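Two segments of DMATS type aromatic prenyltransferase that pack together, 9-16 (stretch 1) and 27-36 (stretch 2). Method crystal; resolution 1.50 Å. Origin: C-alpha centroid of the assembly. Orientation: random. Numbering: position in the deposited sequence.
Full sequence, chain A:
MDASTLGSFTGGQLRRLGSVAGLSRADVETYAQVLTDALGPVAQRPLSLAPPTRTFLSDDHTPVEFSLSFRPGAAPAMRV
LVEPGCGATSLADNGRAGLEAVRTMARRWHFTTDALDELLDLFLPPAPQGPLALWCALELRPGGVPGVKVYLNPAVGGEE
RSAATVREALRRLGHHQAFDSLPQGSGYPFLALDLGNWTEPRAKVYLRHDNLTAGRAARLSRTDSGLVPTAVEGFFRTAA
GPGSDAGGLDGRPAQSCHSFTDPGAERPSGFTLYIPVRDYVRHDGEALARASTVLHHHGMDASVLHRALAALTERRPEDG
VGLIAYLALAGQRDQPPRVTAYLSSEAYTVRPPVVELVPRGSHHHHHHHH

Stretch 1 9-16: FTGGQLRR
Stretch 2 (27-36) DVETYAQVLT

How do the two segments lie against each other? Both are helical throughout, with phi near -65° and psi near -43°, and each is held by i to i+4 backbone bonds such as Leu14 N to Thr10 O and Ala32 N to Val28 O, both 2.9 Å. They run nearly antiparallel, at 152°, and their axes approach to 9.3 Å. The register pairs Gly11 CA with Ala32 CA at 5.5 Å and Arg15 CA with Val28 CA at 5.6 Å, so one turn along each helix brings the next pair together.

Which bump fills which hollow? Leu14 (chi1 t, chi2 152°) is the knob, and Val28, Tyr31, Ala32 and Leu35 form its hole. Leu14 CD1 lies 3.7 Å from Tyr31 O and 3.8 Å from Leu35 CD2, while Leu14 CD2 lies 3.7 Å from Ala32 N and 3.9 Å from Val28 O. The tip thus reaches the backbone of the opposing helix as well as its side chains.

What lies beside the knob toward the start of stretch 1? Gly11 has no side chain, and its CA sits close to the small Ala32. Leu35 (chi1 t, chi2 p) points toward the first helix and brings CD2 to 3.7 Å from Thr10 OG1 (chi1 p) and 4.4 Å from Gly11 N.

How does Arg15 cover the flank of the contact? Its CB points sideways, but the extended chain (m, t, t, chi4 -84°) carries its end nearer stretch 2. Arg15 CG packs 3.5 Å from Val28 CG1 (Val28 chi1 156°). Ala32 CB covers one guanidinium face, 3.5 Å from Arg15 NH1; at the guanidinium edge, Glu29 CD lies 3.0 Å from Arg15 NH2. The Glu29 carboxylate oxygens are not modelled, so the polar geometry there remains open.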

# COMPACT_ATOMS: atom_id res chain seq x y z
N PHE A 9 13.81 13.68 4.09
CA PHE A 9 13.32 13.60 2.70
C PHE A 9 11.88 13.09 2.70
O PHE A 9 11.00 13.74 2.08
CB PHE A 9 14.24 12.73 1.86
CG PHE A 9 13.79 12.60 0.43
CD1 PHE A 9 12.97 11.55 0.03
CD2 PHE A 9 14.20 13.51 -0.53
CE1 PHE A 9 12.57 11.42 -1.29
CE2 PHE A 9 13.80 13.37 -1.85
CZ PHE A 9 12.99 12.33 -2.23
N THR A 10 11.60 11.97 3.35
CA THR A 10 10.23 11.37 3.35
C THR A 10 9.31 12.25 4.18
O THR A 10 8.12 12.32 3.86
CB THR A 10 10.23 9.91 3.81
OG1 THR A 10 10.64 9.81 5.19
CG2 THR A 10 11.08 9.04 2.92
N GLY A 11 9.85 12.93 5.17
CA GLY A 11 9.09 13.88 6.01
C GLY A 11 8.65 15.08 5.22
O GLY A 11 7.48 15.49 5.36
N GLY A 12 9.54 15.62 4.40
CA GLY A 12 9.23 16.72 3.48
C GLY A 12 8.13 16.30 2.54
O GLY A 12 7.18 17.07 2.33
N GLN A 13 8.20 15.08 2.01
CA GLN A 13 7.16 14.55 1.11
C GLN A 13 5.84 14.44 1.87
O GLN A 13 4.82 14.80 1.31
CB GLN A 13 7.60 13.22 0.51
CG GLN A 13 8.72 13.36 -0.51
CD GLN A 13 9.20 12.04 -1.03
OE1 GLN A 13 9.34 11.07 -0.28
NE2 GLN A 13 9.35 11.97 -2.35
N LEU A 14 5.86 13.92 3.10
CA LEU A 14 4.62 13.74 3.89
C LEU A 14 3.98 15.12 4.08
O LEU A 14 2.76 15.24 3.90
CB LEU A 14 4.93 13.05 5.22
CG LEU A 14 3.71 12.77 6.11
CD1 LEU A 14 3.95 11.55 6.99
CD2 LEU A 14 3.35 13.99 6.95
N ARG A 15 4.77 16.12 4.42
CA ARG A 15 4.27 17.48 4.70
C ARG A 15 3.64 18.08 3.45
O ARG A 15 2.51 18.65 3.56
CB ARG A 15 5.39 18.37 5.22
CG ARG A 15 5.85 18.01 6.62
CD ARG A 15 7.04 18.89 6.99
NE ARG A 15 7.62 18.44 8.25
CZ ARG A 15 7.18 18.80 9.46
NH1 ARG A 15 7.78 18.34 10.55
NH2 ARG A 15 6.16 19.63 9.57
N ARG A 16 4.33 18.01 2.32
CA ARG A 16 3.85 18.64 1.07
C ARG A 16 2.62 17.89 0.57
O ARG A 16 1.64 18.54 0.18
CB ARG A 16 4.96 18.73 0.02
CG ARG A 16 6.12 19.62 0.44
CD ARG A 16 7.12 19.81 -0.68
NE ARG A 16 7.61 18.53 -1.19
CZ ARG A 16 8.69 17.90 -0.75
NH1 ARG A 16 9.43 18.43 0.21
NH2 ARG A 16 9.05 16.74 -1.28
N ASP A 27 -1.93 18.92 12.02
CA ASP A 27 -2.04 17.48 11.68
C ASP A 27 -0.80 17.03 10.89
O ASP A 27 -0.29 15.94 11.16
CB ASP A 27 -3.32 17.18 10.91
CG ASP A 27 -4.56 17.22 11.78
OD1 ASP A 27 -5.62 17.17 11.22
OD2 ASP A 27 -4.42 17.24 13.05
N VAL A 28 -0.32 17.85 9.97
CA VAL A 28 0.87 17.51 9.16
C VAL A 28 2.08 17.38 10.10
O VAL A 28 2.86 16.43 9.93
CB VAL A 28 1.08 18.54 8.05
CG1 VAL A 28 2.51 18.60 7.57
CG2 VAL A 28 0.13 18.28 6.89
N GLU A 29 2.22 18.32 11.04
CA GLU A 29 3.32 18.28 12.03
C GLU A 29 3.20 17.01 12.87
O GLU A 29 4.20 16.33 13.04
CB GLU A 29 3.35 19.56 12.87
CG GLU A 29 4.31 20.59 12.32
CD GLU A 29 5.78 20.24 12.51
N THR A 30 2.00 16.68 13.34
CA THR A 30 1.76 15.45 14.14
C THR A 30 2.25 14.24 13.34
O THR A 30 2.99 13.43 13.88
CB THR A 30 0.30 15.35 14.56
OG1 THR A 30 0.14 16.48 15.43
CG2 THR A 30 -0.04 14.06 15.28
N TYR A 31 1.86 14.15 12.07
CA TYR A 31 2.08 12.92 11.26
C TYR A 31 3.53 12.81 10.80
O TYR A 31 4.05 11.70 10.69
CB TYR A 31 1.05 12.87 10.14
CG TYR A 31 -0.36 12.57 10.61
CD1 TYR A 31 -0.59 11.60 11.56
CD2 TYR A 31 -1.45 13.27 10.11
CE1 TYR A 31 -1.86 11.27 11.97
CE2 TYR A 31 -2.74 12.96 10.53
CZ TYR A 31 -2.94 11.98 11.47
OH TYR A 31 -4.18 11.62 11.88
N ALA A 32 4.19 13.94 10.54
CA ALA A 32 5.63 13.97 10.25
C ALA A 32 6.39 13.37 11.44
O ALA A 32 7.30 12.54 11.21
CB ALA A 32 6.07 15.36 9.95
N GLN A 33 6.01 13.73 12.67
CA GLN A 33 6.63 13.17 13.90
C GLN A 33 6.32 11.66 13.97
O GLN A 33 7.22 10.89 14.32
CB GLN A 33 6.15 13.95 15.13
CG GLN A 33 6.56 13.32 16.44
CD GLN A 33 6.16 14.15 17.64
OE1 GLN A 33 5.06 14.71 17.70
NE2 GLN A 33 7.04 14.20 18.64
N VAL A 34 5.11 11.25 13.63
CA VAL A 34 4.73 9.81 13.69
C VAL A 34 5.62 9.02 12.71
O VAL A 34 6.08 7.92 13.10
CB VAL A 34 3.23 9.63 13.41
CG1 VAL A 34 2.86 8.18 13.18
CG2 VAL A 34 2.39 10.21 14.54
N LEU A 35 5.87 9.56 11.52
CA LEU A 35 6.64 8.84 10.47
C LEU A 35 8.09 8.75 10.92
O LEU A 35 8.66 7.68 10.87
CB LEU A 35 6.54 9.56 9.13
CG LEU A 35 7.43 8.97 8.03
CD1 LEU A 35 7.14 7.49 7.82
CD2 LEU A 35 7.29 9.74 6.73
N THR A 36 8.66 9.86 11.41
CA THR A 36 10.04 9.87 11.94
C THR A 36 10.16 8.80 13.02
O THR A 36 11.12 8.05 12.99
CB THR A 36 10.41 11.25 12.52
OG1 THR A 36 10.36 12.17 11.44
CG2 THR A 36 11.77 11.26 13.18